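PDB 5B5Z: PtLCIB4 H88A mutant from Phaeodactylum tricornutum, which probably acts as a zinc-dependent beta-type carbonic anhydrase of the LCIB family, interconverting carbon dioxide and bicarbonate. Local coordinates for residues 110-115 with 215-220; 209-214 with 242-247; 55-60 with 86-91; 82-87 with 139-144. All coordinates share one frame; numbering follows the deposited sequence.

How the contacts relate
From the N terminus, contact 3 closes the first loop, bringing 86-91 back beside the end of strand 52-57. Contact 4 starts where contact 3 ends, sharing G86 and F87, and carries the glycine-rich loop to the start of helix 140-154. Contact 1 begins inside the span of contact 4 and crosses it, setting strand 107-117 against helix 205-228. Contact 2 crosses contact 1 in turn, laying the preceding part of that helix on strand 238-247. C59, H115 and C139, the three protein ligands of zinc, come from contacts 3, 1 and 4; contact 2 reaches the site through N247, which hydrogen-bonds H115 ND1.

Contact 1 (110-115 with 215-220); sequences LIYGSH and DAQQKL. With ZN (zinc ion), chain C.
Beside the LCIB-family zinc site, Q217 on helix 205-228 reaches across to G113 on strand 107-117, two residues ahead of the metal ligand H115. The glutamine is extended beyond CG (chi2 -172°), which lays its amide along the glycine backbone. Its NE2 donates to G113 O at 3.1 Å, with an N-H...O angle of 151°. The acceptor lies close to the amide plane, yet the donor stands well above the carbonyl plane and meets the C=O at 91°, away from its lone pairs. On the same amide, Q217 OE1 packs 3.0 Å from G113 C and comes in at the edge of the Y112 ring, 3.5 Å from Y112 CD2. Farther out, the tyrosine runs alongside Q218, its OH 3.4 Å from Q218 CG. S114 turns its hydroxyl to P210 O, in an earlier turn of the same helix. H115, whose CB points away from the helix segment, binds zinc through NE2 at 2.1 Å. Segment 215-220 runs roughly antiparallel to 110-115, and strand 107-117 lies in the sheet between its parallel neighbours 52-57 and 238-247.

Contact 2 (209-214 with 242-247); sequences LPVSVY and GGIQIN
I244 fills the groove between strand 238-247 and the helix turn formed by P210, V211 and Y214. At CB the side chain divides, with CG1 beside the backbone N (chi1 -57°) and CG2 anti to it. The CG2 methyl packs on P210 CB at 3.9 Å. The other branch first passes the helix backbone, where CG1 lies 4.0 Å from P210 O and 4.1 Å from Y214 CB. It then ends at CD1, which meets V211 CG2 at 3.6 Å, the two side chains crossing at a slant. One isoleucine thereby touches three helix residues. Toward the start of the strand, side-chain packing gives way to packing on backbone. The Y214 ring packs obliquely against the G242-G243 backbone, with CE1 3.4 Å from G243 N and CD1 3.4 Å from G243 O. The bare alpha carbon of G242, on the side facing the ring, makes room for this close approach. The helix is kinked at P210 and V211, whose nitrogens make no bond to the preceding turn. Strand 238-247 pairs in parallel with 107-117 and antiparallel with 255-264, and V211 and Y214 also touch R259 of the latter. Across the helix, L209 and V213 pack on helix 140-154, so helix 205-228 is sandwiched between that helix and the sheet.

Contact 3 (55-60 with 86-91); sequences ATSLCS and GFPFGG. With ZN (zinc ion), chain C.
S57 lays its hydroxyl over the G86-F87-P88 backbone, on the segment that leads from strand 52-57 to the zinc ligand C59 in this LCIB-family protein, probably a beta-type carbonic anhydrase. OG is anti to the backbone N (chi1 -173°), which carries it toward G86 O. It donates to G86 O at 2.8 Å, approaching from above the carbonyl plane with a C=O...O angle of 139°. S57 OG also rests on the next two residues, 3.2 Å from P88 CA and against F87 C and P88 CB, so a single hydroxyl both bonds to the loop and packs on it. The loop it holds is tightly folded. P88 is the centre of an inverse gamma turn closed by F89 N to F87 O at 2.8 Å, and a type I turn from P88 to G91 follows, leading to helix 91-99. Beside the hydrogen bond the two backbones press together. G86 CA lies 3.4 Å from C59 N and equally near L58 C, an approach made possible by the bare alpha carbon of a glycine with positive phi (90°). Around the contact, F87 and P88 pack on helix 205-228, while S57 also touches Y112 of strand 107-117. Next to G86, C59 binds zinc through SG at 2.3 Å. The zinc is also bound by H115, C139 and a water whose oxygen is 1.9 Å from the metal.

Contact 4 (82-87 with 139-144); sequences GGLAGF and CGSAVA. With ZN (zinc ion), chain C.
S141 on the first turn of helix 140-154 presses against L84 and A85 of the glycine-rich loop, and this is the close-packed half of the contact. Its OG, anti to the backbone N (chi1 167°), lies 3.5 Å from L84 CB and 3.8 Å from A85 CB, while its hydrogen bond goes to Q185. Next to it, A85 CA packs 3.7 Å from C139 SG. That sulfur is doubly engaged. It binds zinc at 2.3 Å; C139 is also the N-cap of the helix, and its SG accepts from A142 N at 3.5 Å with an N-H...S angle of 166°, a capping bond that fixes the position of the sulfur. A cis peptide precedes C139. Separately, G140 N makes a weak bond, 3.2 Å long, to the oxygen of the zinc-bound water. The other half of the contact is looser. A142 N is 4.5 Å from A85 CB, and the A142 side chain is hardly farther. Beyond this, A144 is exposed and V143 partly so, and G82 and G83 are partly exposed at the other end. Helix 183-192 flanks the packed side, where Q185 also touches L84; A142 leans on L209 of helix 205-228, and L84 meets G90 of the second subunit.

Contact 1 (110-115 with 215-220)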
loop_
_atom_site.group_PDB
_atom_site.type_symbol
_atom_site.label_atom_id
_atom_site.label_comp_id
_atom_site.label_asym_id
_atom_site.label_seq_id
_atom_site.Cartn_x
_atom_site.Cartn_y
_atom_site.Cartn_z
ATOM N N LEU A 110 5.610 -1.481 13.641
ATOM C CA LEU A 110 4.731 -0.652 12.812
ATOM C C LEU A 110 5.257 0.772 12.703
ATOM O O LEU A 110 5.503 1.422 13.708
ATOM C CB LEU A 110 3.313 -0.633 13.392
ATOM C CG LEU A 110 2.318 0.294 12.697
ATOM C CD1 LEU A 110 1.972 -0.236 11.312
ATOM C CD2 LEU A 110 1.082 0.433 13.555
ATOM N N ILE A 111 5.466 1.226 11.469
ATOM C CA ILE A 111 5.854 2.614 11.178
ATOM C C ILE A 111 4.668 3.316 10.536
ATOM O O ILE A 111 4.209 2.890 9.481
ATOM C CB ILE A 111 7.054 2.713 10.187
ATOM C CG1 ILE A 111 8.160 1.699 10.519
ATOM C CG2 ILE A 111 7.580 4.163 10.096
ATOM C CD1 ILE A 111 8.883 1.958 11.839
ATOM N N TYR A 112 4.158 4.382 11.146
ATOM C CA TYR A 112 3.032 5.095 10.538
ATOM C C TYR A 112 3.245 6.588 10.603
ATOM O O TYR A 112 4.002 7.076 11.423
ATOM C CB TYR A 112 1.700 4.735 11.221
ATOM C CG TYR A 112 1.472 5.319 12.606
ATOM C CD1 TYR A 112 1.895 4.651 13.752
ATOM C CD2 TYR A 112 0.781 6.506 12.755
ATOM C CE1 TYR A 112 1.669 5.188 15.026
ATOM C CE2 TYR A 112 0.550 7.057 14.022
ATOM C CZ TYR A 112 1.002 6.394 15.144
ATOM O OH TYR A 112 0.762 6.938 16.404
ATOM N N GLY A 113 2.541 7.301 9.744
ATOM C CA GLY A 113 2.621 8.739 9.805
ATOM C C GLY A 113 1.905 9.423 8.686
ATOM O O GLY A 113 1.581 8.841 7.651
ATOM N N SER A 114 1.686 10.711 8.906
ATOM C CA SER A 114 1.295 11.596 7.842
ATOM C C SER A 114 2.531 11.974 7.046
ATOM O O SER A 114 3.641 11.608 7.395
ATOM C CB SER A 114 0.653 12.852 8.420
ATOM O OG SER A 114 1.601 13.525 9.245
ATOM N N HIS A 115 2.350 12.716 5.972
ATOM C CA HIS A 115 3.532 13.264 5.300
ATOM C C HIS A 115 3.238 14.636 4.703
ATOM O O HIS A 115 2.081 15.048 4.585
ATOM C CB HIS A 115 4.073 12.302 4.220
ATOM C CG HIS A 115 3.266 12.265 2.960
ATOM N ND1 HIS A 115 3.788 12.597 1.727
ATOM C CD2 HIS A 115 1.978 11.917 2.741
ATOM C CE1 HIS A 115 2.843 12.473 0.808
ATOM N NE2 HIS A 115 1.741 12.041 1.390
ATOM N N ASP A 215 -2.315 13.406 14.238
ATOM C CA ASP A 215 -3.144 13.252 15.439
ATOM C C ASP A 215 -4.329 12.341 15.184
ATOM O O ASP A 215 -4.664 11.496 16.027
ATOM C CB ASP A 215 -3.650 14.599 15.958
ATOM C CG ASP A 215 -4.293 14.475 17.341
ATOM O OD1 ASP A 215 -3.556 14.175 18.309
ATOM O OD2 ASP A 215 -5.526 14.663 17.467
ATOM N N ALA A 216 -4.965 12.509 14.022
ATOM C CA ALA A 216 -6.091 11.666 13.663
ATOM C C ALA A 216 -5.654 10.214 13.463
ATOM O O ALA A 216 -6.343 9.283 13.863
ATOM C CB ALA A 216 -6.768 12.213 12.405
ATOM N N GLN A 217 -4.490 10.030 12.849
ATOM C CA GLN A 217 -3.931 8.705 12.631
ATOM C C GLN A 217 -3.619 8.024 13.948
ATOM O O GLN A 217 -3.884 6.837 14.116
ATOM C CB GLN A 217 -2.640 8.776 11.816
ATOM C CG GLN A 217 -2.800 9.013 10.333
ATOM C CD GLN A 217 -1.474 8.875 9.597
ATOM O OE1 GLN A 217 -0.472 8.418 10.164
ATOM N NE2 GLN A 217 -1.463 9.258 8.326
ATOM N N GLN A 218 -3.039 8.777 14.872
ATOM C CA GLN A 218 -2.580 8.177 16.113
ATOM C C GLN A 218 -3.778 7.597 16.874
ATOM O O GLN A 218 -3.695 6.510 17.452
ATOM C CB GLN A 218 -1.808 9.207 16.956
ATOM C CG GLN A 218 -1.430 8.712 18.350
ATOM C CD GLN A 218 -2.517 9.020 19.367
ATOM O OE1 GLN A 218 -3.002 10.143 19.442
ATOM N NE2 GLN A 218 -2.916 8.015 20.132
ATOM N N LYS A 219 -4.897 8.310 16.843
ATOM C CA LYS A 219 -6.112 7.813 17.489
ATOM C C LYS A 219 -6.626 6.522 16.852
ATOM O O LYS A 219 -7.038 5.589 17.553
ATOM C CB LYS A 219 -7.211 8.886 17.442
ATOM C CG LYS A 219 -6.903 10.118 18.255
ATOM C CD LYS A 219 -8.067 11.111 18.209
ATOM C CE LYS A 219 -7.654 12.500 18.645
ATOM N NZ LYS A 219 -8.655 13.508 18.176
ATOM N N LEU A 220 -6.619 6.468 15.520
ATOM C CA LEU A 220 -7.117 5.287 14.823
ATOM C C LEU A 220 -6.180 4.096 15.010
ATOM O O LEU A 220 -6.633 2.965 15.223
ATOM C CB LEU A 220 -7.318 5.594 13.332
ATOM C CG LEU A 220 -7.899 4.481 12.461
ATOM C CD1 LEU A 220 -9.228 4.008 13.009
ATOM C CD2 LEU A 220 -8.089 4.947 11.008
HETATM ZN ZN ZN C . -0.147 11.715 0.582
HETATM O O HOH W 1 0.069 12.476 -1.166
#

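Contact 2 (209-214 with 242-247)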
loop_
_atom_site.group_PDB
_atom_site.type_symbol
_atom_site.label_atom_id
_atom_site.label_comp_id
_atom_site.label_asym_id
_atom_site.label_seq_id
_atom_site.Cartn_x
_atom_site.Cartn_y
_atom_site.Cartn_z
ATOM N N LEU A 209 -1.372 21.165 8.791
ATOM C CA LEU A 209 -2.135 20.016 8.297
ATOM C C LEU A 209 -1.502 18.644 8.608
ATOM O O LEU A 209 -2.212 17.787 9.115
ATOM C CB LEU A 209 -2.377 20.160 6.787
ATOM C CG LEU A 209 -3.102 19.003 6.089
ATOM C CD1 LEU A 209 -4.471 18.713 6.668
ATOM C CD2 LEU A 209 -3.182 19.321 4.600
ATOM N N PRO A 210 -0.191 18.436 8.320
ATOM C CA PRO A 210 0.360 17.102 8.657
ATOM C C PRO A 210 0.324 16.772 10.143
ATOM O O PRO A 210 0.289 15.593 10.523
ATOM C CB PRO A 210 1.810 17.179 8.169
ATOM C CG PRO A 210 2.097 18.683 8.053
ATOM C CD PRO A 210 0.794 19.253 7.588
ATOM N N VAL A 211 0.320 17.791 10.996
ATOM C CA VAL A 211 0.236 17.520 12.417
ATOM C C VAL A 211 -1.170 17.062 12.786
ATOM O O VAL A 211 -1.337 16.106 13.537
ATOM C CB VAL A 211 0.637 18.748 13.249
ATOM C CG1 VAL A 211 0.475 18.449 14.721
ATOM C CG2 VAL A 211 2.063 19.128 12.953
ATOM N N SER A 212 -2.190 17.722 12.235
ATOM C CA SER A 212 -3.569 17.293 12.437
ATOM C C SER A 212 -3.814 15.886 11.886
ATOM O O SER A 212 -4.489 15.078 12.502
ATOM C CB SER A 212 -4.541 18.279 11.776
ATOM O OG SER A 212 -4.387 19.575 12.330
ATOM N N VAL A 213 -3.270 15.599 10.711
ATOM C CA VAL A 213 -3.423 14.262 10.145
ATOM C C VAL A 213 -2.774 13.217 11.039
ATOM O O VAL A 213 -3.360 12.159 11.286
ATOM C CB VAL A 213 -2.828 14.198 8.733
ATOM C CG1 VAL A 213 -2.884 12.762 8.189
ATOM C CG2 VAL A 213 -3.620 15.139 7.809
ATOM N N TYR A 214 -1.574 13.515 11.529
ATOM C CA TYR A 214 -0.913 12.570 12.416
ATOM C C TYR A 214 -1.766 12.336 13.667
ATOM O O TYR A 214 -1.904 11.205 14.124
ATOM C CB TYR A 214 0.489 13.047 12.825
ATOM C CG TYR A 214 0.963 12.262 14.026
ATOM C CD1 TYR A 214 1.428 10.971 13.872
ATOM C CD2 TYR A 214 0.848 12.773 15.315
ATOM C CE1 TYR A 214 1.798 10.223 14.943
ATOM C CE2 TYR A 214 1.218 12.015 16.407
ATOM C CZ TYR A 214 1.692 10.743 16.203
ATOM O OH TYR A 214 2.073 9.959 17.268
ATOM N N GLY A 242 5.536 6.414 15.266
ATOM C CA GLY A 242 4.570 7.249 14.567
ATOM C C GLY A 242 5.047 8.672 14.491
ATOM O O GLY A 242 5.743 9.159 15.376
ATOM N N GLY A 243 4.714 9.342 13.406
ATOM C CA GLY A 243 5.090 10.742 13.296
ATOM C C GLY A 243 4.741 11.359 11.963
ATOM O O GLY A 243 3.738 11.008 11.331
ATOM N N ILE A 244 5.599 12.273 11.530
ATOM C CA ILE A 244 5.387 13.050 10.317
ATOM C C ILE A 244 6.567 12.895 9.377
ATOM O O ILE A 244 7.699 13.223 9.718
ATOM C CB ILE A 244 5.187 14.560 10.632
ATOM C CG1 ILE A 244 4.009 14.723 11.601
ATOM C CG2 ILE A 244 4.999 15.339 9.323
ATOM C CD1 ILE A 244 3.893 16.095 12.180
ATOM N N GLN A 245 6.283 12.359 8.193
ATOM C CA GLN A 245 7.255 12.160 7.152
ATOM C C GLN A 245 7.404 13.456 6.349
ATOM O O GLN A 245 6.412 14.021 5.881
ATOM C CB GLN A 245 6.784 10.978 6.292
ATOM C CG GLN A 245 7.593 10.636 5.101
ATOM C CD GLN A 245 7.073 9.366 4.451
ATOM O OE1 GLN A 245 5.894 8.982 4.628
ATOM N NE2 GLN A 245 7.936 8.705 3.700
ATOM N N ILE A 246 8.632 13.938 6.200
ATOM C CA ILE A 246 8.859 15.179 5.464
ATOM C C ILE A 246 9.594 14.887 4.160
ATOM O O ILE A 246 10.734 14.436 4.162
ATOM C CB ILE A 246 9.636 16.199 6.317
ATOM C CG1 ILE A 246 8.820 16.535 7.569
ATOM C CG2 ILE A 246 9.941 17.457 5.506
ATOM C CD1 ILE A 246 9.534 17.502 8.527
ATOM N N ASN A 247 8.904 15.102 3.048
ATOM C CA ASN A 247 9.446 14.781 1.736
ATOM C C ASN A 247 10.114 16.002 1.117
ATOM O O ASN A 247 9.467 17.018 0.861
ATOM C CB ASN A 247 8.340 14.245 0.831
ATOM C CG ASN A 247 7.643 13.048 1.435
ATOM O OD1 ASN A 247 6.432 13.052 1.631
ATOM N ND2 ASN A 247 8.412 12.047 1.782
#

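Contact 3 (55-60 with 86-91)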
loop_
_atom_site.group_PDB
_atom_site.type_symbol
_atom_site.label_atom_id
_atom_site.label_comp_id
_atom_site.label_asym_id
_atom_site.label_seq_id
_atom_site.Cartn_x
_atom_site.Cartn_y
_atom_site.Cartn_z
ATOM N N ALA A 55 5.777 -3.548 9.399
ATOM C CA ALA A 55 4.519 -3.091 8.792
ATOM C C ALA A 55 4.541 -1.582 8.691
ATOM O O ALA A 55 5.132 -0.922 9.530
ATOM C CB ALA A 55 3.311 -3.562 9.607
ATOM N N THR A 56 3.901 -1.042 7.660
ATOM C CA THR A 56 3.809 0.418 7.524
ATOM C C THR A 56 2.360 0.867 7.325
ATOM O O THR A 56 1.528 0.126 6.788
ATOM C CB THR A 56 4.644 0.953 6.345
ATOM O OG1 THR A 56 4.054 0.548 5.105
ATOM C CG2 THR A 56 6.103 0.461 6.403
ATOM N N SER A 57 2.078 2.084 7.776
ATOM C CA SER A 57 0.847 2.780 7.427
ATOM C C SER A 57 1.253 4.189 7.001
ATOM O O SER A 57 1.368 5.115 7.820
ATOM C CB SER A 57 -0.142 2.805 8.598
ATOM O OG SER A 57 -1.399 3.344 8.180
ATOM N N LEU A 58 1.538 4.302 5.717
ATOM C CA LEU A 58 2.007 5.543 5.107
ATOM C C LEU A 58 1.164 5.841 3.874
ATOM O O LEU A 58 0.464 4.952 3.367
ATOM C CB LEU A 58 3.489 5.429 4.730
ATOM C CG LEU A 58 4.441 5.106 5.896
ATOM C CD1 LEU A 58 5.856 4.713 5.401
ATOM C CD2 LEU A 58 4.515 6.278 6.876
ATOM N N CYS A 59 1.223 7.076 3.377
ATOM C CA CYS A 59 0.387 7.445 2.230
ATOM C C CYS A 59 0.774 6.644 0.985
ATOM O O CYS A 59 1.946 6.274 0.780
ATOM C CB CYS A 59 0.488 8.959 1.931
ATOM S SG CYS A 59 -0.658 9.509 0.631
ATOM N N SER A 60 -0.224 6.386 0.155
ATOM C CA SER A 60 -0.040 5.662 -1.093
ATOM C C SER A 60 0.846 6.417 -2.092
ATOM O O SER A 60 1.363 5.825 -3.027
ATOM C CB SER A 60 -1.414 5.375 -1.678
ATOM O OG SER A 60 -2.230 6.516 -1.562
ATOM N N GLY A 86 -2.090 8.176 4.518
ATOM C CA GLY A 86 -1.397 7.332 5.483
ATOM C C GLY A 86 -2.250 6.712 6.585
ATOM O O GLY A 86 -1.722 6.048 7.476
ATOM N N PHE A 87 -3.564 6.919 6.541
ATOM C CA PHE A 87 -4.454 6.248 7.495
ATOM C C PHE A 87 -4.423 4.736 7.337
ATOM O O PHE A 87 -4.284 4.247 6.230
ATOM C CB PHE A 87 -5.881 6.758 7.337
ATOM C CG PHE A 87 -6.069 8.150 7.860
ATOM C CD1 PHE A 87 -6.348 8.367 9.201
ATOM C CD2 PHE A 87 -5.936 9.236 7.020
ATOM C CE1 PHE A 87 -6.509 9.661 9.685
ATOM C CE2 PHE A 87 -6.093 10.529 7.497
ATOM C CZ PHE A 87 -6.384 10.737 8.834
ATOM N N PRO A 88 -4.554 3.995 8.457
ATOM C CA PRO A 88 -4.484 2.526 8.459
ATOM C C PRO A 88 -5.761 1.873 7.931
ATOM O O PRO A 88 -6.475 1.194 8.658
ATOM C CB PRO A 88 -4.248 2.192 9.942
ATOM C CG PRO A 88 -4.910 3.328 10.686
ATOM C CD PRO A 88 -4.612 4.546 9.825
ATOM N N PHE A 89 -6.018 2.057 6.645
ATOM C CA PHE A 89 -7.237 1.575 6.033
ATOM C C PHE A 89 -7.338 0.047 6.002
ATOM O O PHE A 89 -8.428 -0.475 5.840
ATOM C CB PHE A 89 -7.370 2.158 4.629
ATOM C CG PHE A 89 -7.774 3.601 4.632
ATOM C CD1 PHE A 89 -9.009 3.968 5.132
ATOM C CD2 PHE A 89 -6.921 4.586 4.176
ATOM C CE1 PHE A 89 -9.404 5.292 5.146
ATOM C CE2 PHE A 89 -7.314 5.914 4.190
ATOM C CZ PHE A 89 -8.551 6.266 4.681
ATOM N N GLY A 90 -6.221 -0.661 6.173
ATOM C CA GLY A 90 -6.264 -2.113 6.275
ATOM C C GLY A 90 -7.122 -2.545 7.454
ATOM O O GLY A 90 -7.707 -3.628 7.447
ATOM N N GLY A 91 -7.191 -1.693 8.474
ATOM C CA GLY A 91 -8.096 -1.911 9.597
ATOM C C GLY A 91 -7.823 -3.162 10.406
ATOM O O GLY A 91 -6.708 -3.673 10.419
HETATM ZN ZN ZN C . -0.147 11.715 0.582
HETATM O O HOH W 1 0.069 12.476 -1.166
#

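Contact 4 (82-87 with 139-144)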
loop_
_atom_site.group_PDB
_atom_site.type_symbol
_atom_site.label_atom_id
_atom_site.label_comp_id
_atom_site.label_asym_id
_atom_site.label_seq_id
_atom_site.Cartn_x
_atom_site.Cartn_y
_atom_site.Cartn_z
ATOM N N GLY A 82 -1.565 1.037 5.010
ATOM C CA GLY A 82 -1.924 2.427 4.725
ATOM C C GLY A 82 -2.893 2.601 3.562
ATOM O O GLY A 82 -3.616 1.683 3.161
ATOM N N GLY A 83 -2.913 3.813 3.027
ATOM C CA GLY A 83 -3.871 4.195 2.003
ATOM C C GLY A 83 -3.750 5.695 1.904
ATOM O O GLY A 83 -2.757 6.234 2.343
ATOM N N LEU A 84 -4.769 6.374 1.387
ATOM C CA LEU A 84 -4.686 7.824 1.222
ATOM C C LEU A 84 -4.364 8.541 2.538
ATOM O O LEU A 84 -4.949 8.253 3.575
ATOM C CB LEU A 84 -5.997 8.349 0.632
ATOM C CG LEU A 84 -6.277 7.873 -0.797
ATOM C CD1 LEU A 84 -7.624 8.385 -1.236
ATOM C CD2 LEU A 84 -5.167 8.333 -1.742
ATOM N N ALA A 85 -3.413 9.469 2.470
ATOM C CA ALA A 85 -2.948 10.282 3.603
ATOM C C ALA A 85 -2.238 9.490 4.703
ATOM O O ALA A 85 -1.819 10.068 5.699
ATOM C CB ALA A 85 -4.099 11.070 4.191
ATOM N N GLY A 86 -2.090 8.176 4.518
ATOM C CA GLY A 86 -1.397 7.332 5.483
ATOM C C GLY A 86 -2.250 6.712 6.585
ATOM O O GLY A 86 -1.722 6.048 7.476
ATOM N N PHE A 87 -3.564 6.919 6.541
ATOM C CA PHE A 87 -4.454 6.248 7.495
ATOM C C PHE A 87 -4.423 4.736 7.337
ATOM O O PHE A 87 -4.284 4.247 6.230
ATOM C CB PHE A 87 -5.881 6.758 7.337
ATOM C CG PHE A 87 -6.069 8.150 7.860
ATOM C CD1 PHE A 87 -6.348 8.367 9.201
ATOM C CD2 PHE A 87 -5.936 9.236 7.020
ATOM C CE1 PHE A 87 -6.509 9.661 9.685
ATOM C CE2 PHE A 87 -6.093 10.529 7.497
ATOM C CZ PHE A 87 -6.384 10.737 8.834
ATOM N N CYS A 139 0.890 16.478 1.166
ATOM C CA CYS A 139 0.057 15.360 0.755
ATOM C C CYS A 139 -1.202 15.767 -0.036
ATOM O O CYS A 139 -2.044 16.457 0.490
ATOM C CB CYS A 139 -0.329 14.625 2.039
ATOM S SG CYS A 139 -1.443 13.187 1.789
ATOM N N GLY A 140 -1.344 15.307 -1.278
ATOM C CA GLY A 140 -2.504 15.646 -2.088
ATOM C C GLY A 140 -3.846 15.324 -1.450
ATOM O O GLY A 140 -4.772 16.146 -1.438
ATOM N N SER A 141 -3.961 14.113 -0.919
ATOM C CA SER A 141 -5.176 13.679 -0.261
ATOM C C SER A 141 -5.540 14.559 0.930
ATOM O O SER A 141 -6.681 14.988 1.058
ATOM C CB SER A 141 -5.040 12.213 0.192
ATOM O OG SER A 141 -6.087 11.861 1.086
ATOM N N ALA A 142 -4.577 14.804 1.810
ATOM C CA ALA A 142 -4.849 15.610 2.997
ATOM C C ALA A 142 -5.222 17.050 2.616
ATOM O O ALA A 142 -6.110 17.647 3.224
ATOM C CB ALA A 142 -3.660 15.607 3.931
ATOM N N VAL A 143 -4.542 17.601 1.620
ATOM C CA VAL A 143 -4.793 18.989 1.225
ATOM C C VAL A 143 -6.201 19.141 0.655
ATOM O O VAL A 143 -6.916 20.089 1.008
ATOM C CB VAL A 143 -3.745 19.486 0.205
ATOM C CG1 VAL A 143 -4.194 20.798 -0.438
ATOM C CG2 VAL A 143 -2.389 19.673 0.888
ATOM N N ALA A 144 -6.614 18.196 -0.190
ATOM C CA ALA A 144 -7.971 18.193 -0.729
ATOM C C ALA A 144 -9.017 18.055 0.381
ATOM O O ALA A 144 -10.049 18.744 0.376
ATOM C CB ALA A 144 -8.130 17.061 -1.755
HETATM ZN ZN ZN C . -0.147 11.715 0.582
HETATM O O HOH W 1 0.069 12.476 -1.166
#